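Local atomic coordinates of uncharacterized protein (Mycobacterium tuberculosis, PDB entry 6Y56), a protein that probably transfers nucleotides onto the acceptor stems of tRNA, acting as the toxin of a toxin-antitoxin system that inhibits bacterial growth. Residues 52-56 with 57-61; 89-93 with 94-98. All coordinates share one frame; numbering follows the deposited sequence.

Contact 1. Residues 52-56 with 57-61; sequences TSLRK and CRLGN
Leu-54 packs at a slant across Leu-59, five residues on, where helix 50-59 widens before it ends. Leu-54 CB heads away from residues 57-61, but CG stands anti to the backbone N (chi1 -177°) and turns the branch back. CG meets Leu-59 CD1 at 3.6 Å; CD2 touches Leu-59 CD1 at 3.8 Å, and CD1 lies 4.1 Å from both Leu-59 CG and Arg-58 CB, the side chain crossing that of Arg-58 at about a right angle. Leu-54 O accepts from Arg-58 N, which lies above the carbonyl plane, and from Leu-59 N at 2.8 Å, nearly in line with the C=O. A second five-residue bond, Gly-60 N to Arg-55 O at 2.7 Å, completes the pi-type turn, and Gly-60 leaves the helix with positive phi. Gly-60 C and Asn-61 N lie over one face of the Arg-55 guanidinium, Gly-60 C toward its rim, while NH2 forms a salt bridge with Asp-25. Around this helix end, Leu-54 and Leu-59 face helix 180-189 through Phe-189 and His-188, Cys-57 rests on Leu-140 of strand 138-141, and Lys-56 touches Phe-48 of strand 47-49 while its NZ pairs with Asp-29 and Asp-25 of helix 19-38.

Contact 2. Residues 89-93 with 94-98; sequences ARVGG and FEFGV
Arg-90 folds its guanidinium over the neighbouring strand, with Phe-94 O and Glu-95 CB beneath one face. The chain runs extended as far as CD, then bends at chi3 (-60°), which swings the flat group across toward Glu-95, with NH2 left pointing to the turn. There NH2 donates a straight bond (163°) to Gly-92 O at 3.0 Å, on a lone pair of the carbonyl and in the guanidinium plane, which limits rotation of the flat group. NH1 and Glu-95 OE1 form a long salt bridge of 3.6 Å, the guanidinium and carboxylate planes standing 64° apart. A water also in the guanidinium plane links the pair, accepting from Arg-90 NH1 at 3.0 Å and donating to Glu-95 OE1. The same oxygen has a second cationic partner in Arg-113 of strand 107-114, and two arginines would probably favour the ionised carboxylate.

On the face carrying Val-91 and Phe-94 the side chains are apolar. Val-91 CG2 meets Phe-96 CE2 at 4.0 Å, the methyl approaching the ring obliquely, and Ala-89 O sits at the ring edge of Phe-96. Val-91 O lies at the edge of the Phe-94 ring, which also meets His-30 and packs edge-to-face with His-114.

Phe-96 N binds Ala-89 O at 2.9 Å, and Val-91 and Phe-94 bond to each other in both directions, with Val-91 N to Phe-94 O also 2.9 Å. Arg-90 and Glu-95 form the non-hydrogen-bonded pair between them. Gly-92, with its positive phi, and Gly-93 occupy the central positions of a type II' turn from Val-91 to Phe-94, characteristic of a tight two-residue beta hairpin; its strand 90-91 is outermost in the mixed sheet, and 94-100 also pairs with 107-114.

Both contacts are short-range, their centres 22 Å apart and their nearest atoms about 10 Å apart. Contact 1 is a buried helix end, its centre about 10 Å from the centre of the chain; contact 2 is a partly exposed hairpin, its centre about 22 Å from it. Each reverses or releases the chain at a glycine with positive phi. They share no helix or strand, yet strands 47-49 and 90-91 border opposite ends of one sheet, and helix 19-38 touches both contacts. In 52-61 the charged ends pair with acids from other elements, whereas the hairpin joins Arg-90 to Glu-95 by a long salt bridge and a water, and Glu-95 also to Arg-113 of the next strand.

Contact 1. Residues 52-56 with 57-61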
ATOM      1  N   THR A  52      -1.039   2.216   2.708  1.00 13.43           N
ATOM      2  CA  THR A  52      -1.723   3.407   3.185  1.00 13.19           C
ATOM      3  C   THR A  52      -3.219   3.352   2.913  1.00 12.62           C
ATOM      4  O   THR A  52      -3.997   3.890   3.706  1.00 12.40           O
ATOM      5  CB  THR A  52      -1.064   4.663   2.627  1.00 13.86           C
ATOM      6  OG1 THR A  52       0.340   4.570   2.902  1.00 15.06           O
ATOM      7  CG2 THR A  52      -1.625   5.938   3.285  1.00 14.63           C
ATOM      8  N   SER A  53      -3.644   2.680   1.838  1.00 12.23           N
ATOM      9  CA  SER A  53      -5.075   2.470   1.667  1.00 12.49           C
ATOM     10  C   SER A  53      -5.618   1.587   2.779  1.00 13.11           C
ATOM     11  O   SER A  53      -6.738   1.797   3.261  1.00 13.22           O
ATOM     12  CB  SER A  53      -5.398   1.911   0.278  1.00 12.06           C
ATOM     13  OG  SER A  53      -5.058   0.541   0.144  1.00 13.34           O
ATOM     14  N   LEU A  54      -4.813   0.624   3.236  1.00 12.04           N
ATOM     15  CA  LEU A  54      -5.214  -0.209   4.361  1.00 15.09           C
ATOM     16  C   LEU A  54      -5.394   0.632   5.616  1.00 13.32           C
ATOM     17  O   LEU A  54      -6.399   0.492   6.327  1.00 14.44           O
ATOM     18  CB  LEU A  54      -4.173  -1.312   4.566  1.00 14.85           C
ATOM     19  CG  LEU A  54      -4.350  -2.391   5.624  1.00 18.97           C
ATOM     20  CD1 LEU A  54      -5.493  -3.323   5.252  1.00 22.25           C
ATOM     21  CD2 LEU A  54      -3.031  -3.155   5.789  1.00 18.16           C
ATOM     22  N   ARG A  55      -4.457   1.547   5.873  1.00 13.19           N
ATOM     23  CA  ARG A  55      -4.575   2.463   7.003  1.00 12.57           C
ATOM     24  C   ARG A  55      -5.812   3.346   6.879  1.00 13.62           C
ATOM     25  O   ARG A  55      -6.608   3.452   7.817  1.00 13.50           O
ATOM     26  CB  ARG A  55      -3.322   3.332   7.094  1.00 13.21           C
ATOM     27  CG  ARG A  55      -3.533   4.607   7.883  1.00 16.23           C
ATOM     28  CD  ARG A  55      -3.709   4.367   9.373  1.00 15.23           C
ATOM     29  NE  ARG A  55      -3.941   5.649  10.032  1.00 15.53           N
ATOM     30  CZ  ARG A  55      -3.641   5.931  11.296  1.00 17.51           C
ATOM     31  NH1 ARG A  55      -3.115   5.007  12.096  1.00 18.34           N
ATOM     32  NH2 ARG A  55      -3.883   7.152  11.762  1.00 17.29           N
ATOM     33  N   LYS A  56      -5.990   3.999   5.730  1.00 12.54           N
ATOM     34  CA  LYS A  56      -7.025   5.032   5.643  1.00 13.03           C
ATOM     35  C   LYS A  56      -8.424   4.437   5.659  1.00 12.61           C
ATOM     36  O   LYS A  56      -9.344   5.024   6.246  1.00 13.37           O
ATOM     37  CB  LYS A  56      -6.881   5.853   4.358  1.00 13.42           C
ATOM     38  CG  LYS A  56      -5.560   6.570   4.193  1.00 17.66           C
ATOM     39  CD  LYS A  56      -5.270   7.492   5.358  1.00 15.23           C
ATOM     40  CE  LYS A  56      -4.007   8.308   5.096  1.00 15.25           C
ATOM     41  NZ  LYS A  56      -3.739   9.291   6.189  1.00 16.94           N
ATOM     42  N   CYS A  57      -8.616   3.303   4.994  1.00 11.87           N
ATOM     43  CA  CYS A  57      -9.949   2.869   4.620  1.00 13.58           C
ATOM     44  C   CYS A  57     -10.342   1.530   5.221  1.00 15.75           C
ATOM     45  O   CYS A  57     -11.505   1.132   5.085  1.00 16.51           O
ATOM     46  CB  CYS A  57     -10.046   2.803   3.087  1.00 15.16           C
ATOM     47  SG  CYS A  57      -9.973   4.454   2.319  1.00 16.08           S
ATOM     48  N   ARG A  58      -9.426   0.834   5.889  1.00 13.81           N
ATOM     49  CA  ARG A  58      -9.784  -0.428   6.518  1.00 12.65           C
ATOM     50  C   ARG A  58      -9.413  -0.493   7.990  1.00 15.30           C
ATOM     51  O   ARG A  58     -10.208  -0.997   8.788  1.00 15.84           O
ATOM     52  CB  ARG A  58      -9.134  -1.580   5.754  1.00 14.79           C
ATOM     53  CG  ARG A  58      -9.605  -1.661   4.298  1.00 14.73           C
ATOM     54  CD  ARG A  58      -9.271  -2.993   3.672  1.00 16.08           C
ATOM     55  NE  ARG A  58      -9.487  -2.997   2.229  1.00 18.38           N
ATOM     56  CZ  ARG A  58     -10.645  -3.220   1.625  1.00 19.19           C
ATOM     57  NH1 ARG A  58     -11.744  -3.459   2.345  1.00 21.66           N
ATOM     58  NH2 ARG A  58     -10.700  -3.202   0.289  1.00 14.52           N
ATOM     59  N   LEU A  59      -8.240   0.004   8.379  1.00 13.96           N
ATOM     60  CA  LEU A  59      -7.774  -0.148   9.755  1.00 14.94           C
ATOM     61  C   LEU A  59      -7.933   1.105  10.602  1.00 15.92           C
ATOM     62  O   LEU A  59      -8.270   0.997  11.788  1.00 16.90           O
ATOM     63  CB  LEU A  59      -6.303  -0.588   9.780  1.00 15.03           C
ATOM     64  CG  LEU A  59      -5.980  -1.894   9.054  1.00 15.68           C
ATOM     65  CD1 LEU A  59      -4.499  -2.209   9.199  1.00 17.35           C
ATOM     66  CD2 LEU A  59      -6.815  -3.067   9.570  1.00 18.12           C
ATOM     67  N   GLY A  60      -7.659   2.282  10.053  1.00 14.87           N
ATOM     68  CA  GLY A  60      -7.641   3.485  10.866  1.00 14.09           C
ATOM     69  C   GLY A  60      -6.662   3.339  12.014  1.00 16.80           C
ATOM     70  O   GLY A  60      -5.517   2.914  11.840  1.00 17.42           O
ATOM     71  N   ASN A  61      -7.120   3.717  13.208  1.00 21.05           N
ATOM     72  CA  ASN A  61      -6.292   3.744  14.446  1.00 25.17           C
ATOM     73  C   ASN A  61      -5.778   2.358  14.854  1.00 21.45           C
ATOM     74  O   ASN A  61      -4.828   2.313  15.654  1.00 25.12           O
ATOM     75  CB  ASN A  61      -7.038   4.424  15.596  1.00 29.92           C
ATOM     76  CG  ASN A  61      -8.276   3.666  16.022  1.00 31.10           C
ATOM     77  OD1 ASN A  61      -8.484   3.434  17.209  1.00 43.12           O
ATOM     78  ND2 ASN A  61      -9.106   3.275  15.070  1.00 34.21           N
TER

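Contact 2. Residues 89-93 with 94-98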
ATOM      1  N   ALA A  89       0.444  22.384  -4.700  1.00 16.04           N
ATOM      2  CA  ALA A  89      -0.924  22.547  -4.232  1.00 17.39           C
ATOM      3  C   ALA A  89      -0.956  22.922  -2.756  1.00 16.20           C
ATOM      4  O   ALA A  89      -0.097  22.522  -1.961  1.00 15.59           O
ATOM      5  CB  ALA A  89      -1.708  21.247  -4.425  1.00 18.04           C
ATOM      6  N   ARG A  90      -1.982  23.678  -2.393  1.00 16.10           N
ATOM      7  CA  ARG A  90      -2.285  23.983  -1.008  1.00 16.04           C
ATOM      8  C   ARG A  90      -3.672  23.443  -0.692  1.00 15.64           C
ATOM      9  O   ARG A  90      -4.584  23.507  -1.524  1.00 15.99           O
ATOM     10  CB  ARG A  90      -2.225  25.498  -0.755  1.00 18.65           C
ATOM     11  CG  ARG A  90      -2.802  25.921   0.585  1.00 21.27           C
ATOM     12  CD  ARG A  90      -2.444  27.366   0.945  1.00 19.43           C
ATOM     13  NE  ARG A  90      -1.001  27.550   1.016  1.00 23.22           N
ATOM     14  CZ  ARG A  90      -0.254  27.209   2.057  1.00 25.84           C
ATOM     15  NH1 ARG A  90       1.058  27.408   2.025  1.00 25.62           N
ATOM     16  NH2 ARG A  90      -0.815  26.672   3.131  1.00 22.01           N
ATOM     17  N   VAL A  91      -3.810  22.841   0.486  1.00 14.33           N
ATOM     18  CA  VAL A  91      -5.107  22.433   1.006  1.00 15.83           C
ATOM     19  C   VAL A  91      -5.126  22.960   2.426  1.00 18.41           C
ATOM     20  O   VAL A  91      -4.461  22.405   3.304  1.00 17.01           O
ATOM     21  CB  VAL A  91      -5.312  20.914   0.980  1.00 15.58           C
ATOM     22  CG1 VAL A  91      -6.695  20.572   1.507  1.00 18.10           C
ATOM     23  CG2 VAL A  91      -5.116  20.358  -0.427  1.00 19.57           C
ATOM     24  N   GLY A  92      -5.836  24.065   2.636  1.00 19.18           N
ATOM     25  CA  GLY A  92      -5.794  24.710   3.934  1.00 21.49           C
ATOM     26  C   GLY A  92      -4.367  25.075   4.290  1.00 18.60           C
ATOM     27  O   GLY A  92      -3.647  25.709   3.510  1.00 18.59           O
ATOM     28  N   GLY A  93      -3.937  24.643   5.470  1.00 19.46           N
ATOM     29  CA  GLY A  93      -2.614  24.966   5.965  1.00 19.78           C
ATOM     30  C   GLY A  93      -1.471  24.208   5.312  1.00 16.44           C
ATOM     31  O   GLY A  93      -0.314  24.588   5.513  1.00 17.43           O
ATOM     32  N   PHE A  94      -1.753  23.148   4.556  1.00 16.28           N
ATOM     33  CA  PHE A  94      -0.690  22.318   4.000  1.00 15.70           C
ATOM     34  C   PHE A  94      -0.330  22.750   2.587  1.00 14.38           C
ATOM     35  O   PHE A  94      -1.210  23.031   1.768  1.00 16.57           O
ATOM     36  CB  PHE A  94      -1.110  20.850   3.930  1.00 15.48           C
ATOM     37  CG  PHE A  94      -1.255  20.190   5.269  1.00 14.86           C
ATOM     38  CD1 PHE A  94      -0.150  19.682   5.946  1.00 17.16           C
ATOM     39  CD2 PHE A  94      -2.506  20.101   5.858  1.00 15.88           C
ATOM     40  CE1 PHE A  94      -0.297  19.074   7.189  1.00 14.71           C
ATOM     41  CE2 PHE A  94      -2.663  19.493   7.096  1.00 16.45           C
ATOM     42  CZ  PHE A  94      -1.562  18.979   7.761  1.00 15.39           C
ATOM     43  N   GLU A  95       0.965  22.737   2.291  1.00 15.84           N
ATOM     44  CA  GLU A  95       1.481  22.868   0.938  1.00 16.35           C
ATOM     45  C   GLU A  95       2.231  21.594   0.598  1.00 16.48           C
ATOM     46  O   GLU A  95       2.918  21.026   1.453  1.00 16.96           O
ATOM     47  CB  GLU A  95       2.441  24.061   0.815  1.00 19.93           C
ATOM     48  CG  GLU A  95       2.841  24.374  -0.626  1.00 25.26           C
ATOM     49  CD  GLU A  95       3.910  25.449  -0.717  1.00 34.79           C
ATOM     50  OE1 GLU A  95       4.001  26.281   0.209  1.00 39.63           O
ATOM     51  OE2 GLU A  95       4.659  25.458  -1.717  1.00 39.12           O
ATOM     52  N   PHE A  96       2.095  21.152  -0.649  1.00 14.34           N
ATOM     53  CA  PHE A  96       2.662  19.894  -1.105  1.00 14.10           C
ATOM     54  C   PHE A  96       3.640  20.130  -2.241  1.00 14.46           C
ATOM     55  O   PHE A  96       3.495  21.065  -3.028  1.00 16.30           O
ATOM     56  CB  PHE A  96       1.562  18.964  -1.601  1.00 14.32           C
ATOM     57  CG  PHE A  96       0.548  18.640  -0.542  1.00 13.84           C
ATOM     58  CD1 PHE A  96       0.743  17.563   0.314  1.00 15.61           C
ATOM     59  CD2 PHE A  96      -0.571  19.433  -0.360  1.00 17.85           C
ATOM     60  CE1 PHE A  96      -0.177  17.263   1.301  1.00 14.70           C
ATOM     61  CE2 PHE A  96      -1.497  19.124   0.637  1.00 16.43           C
ATOM     62  CZ  PHE A  96      -1.290  18.049   1.466  1.00 17.19           C
ATOM     63  N   GLY A  97       4.626  19.256  -2.324  1.00 14.92           N
ATOM     64  CA  GLY A  97       5.521  19.233  -3.466  1.00 14.78           C
ATOM     65  C   GLY A  97       5.930  17.804  -3.734  1.00 16.02           C
ATOM     66  O   GLY A  97       6.017  16.981  -2.815  1.00 15.85           O
ATOM     67  N   VAL A  98       6.155  17.496  -5.004  1.00 16.48           N
ATOM     68  CA  VAL A  98       6.643  16.184  -5.401  1.00 14.97           C
ATOM     69  C   VAL A  98       7.868  16.356  -6.280  1.00 16.88           C
ATOM     70  O   VAL A  98       7.903  17.235  -7.148  1.00 20.72           O
ATOM     71  CB  VAL A  98       5.568  15.307  -6.085  1.00 16.35           C
ATOM     72  CG1 VAL A  98       4.603  14.723  -5.037  1.00 17.88           C
ATOM     73  CG2 VAL A  98       4.820  16.095  -7.157  1.00 20.62           C
TER
HETATM   74  O   HOH W   1       2.954  28.767   0.077  1.00 32.95           O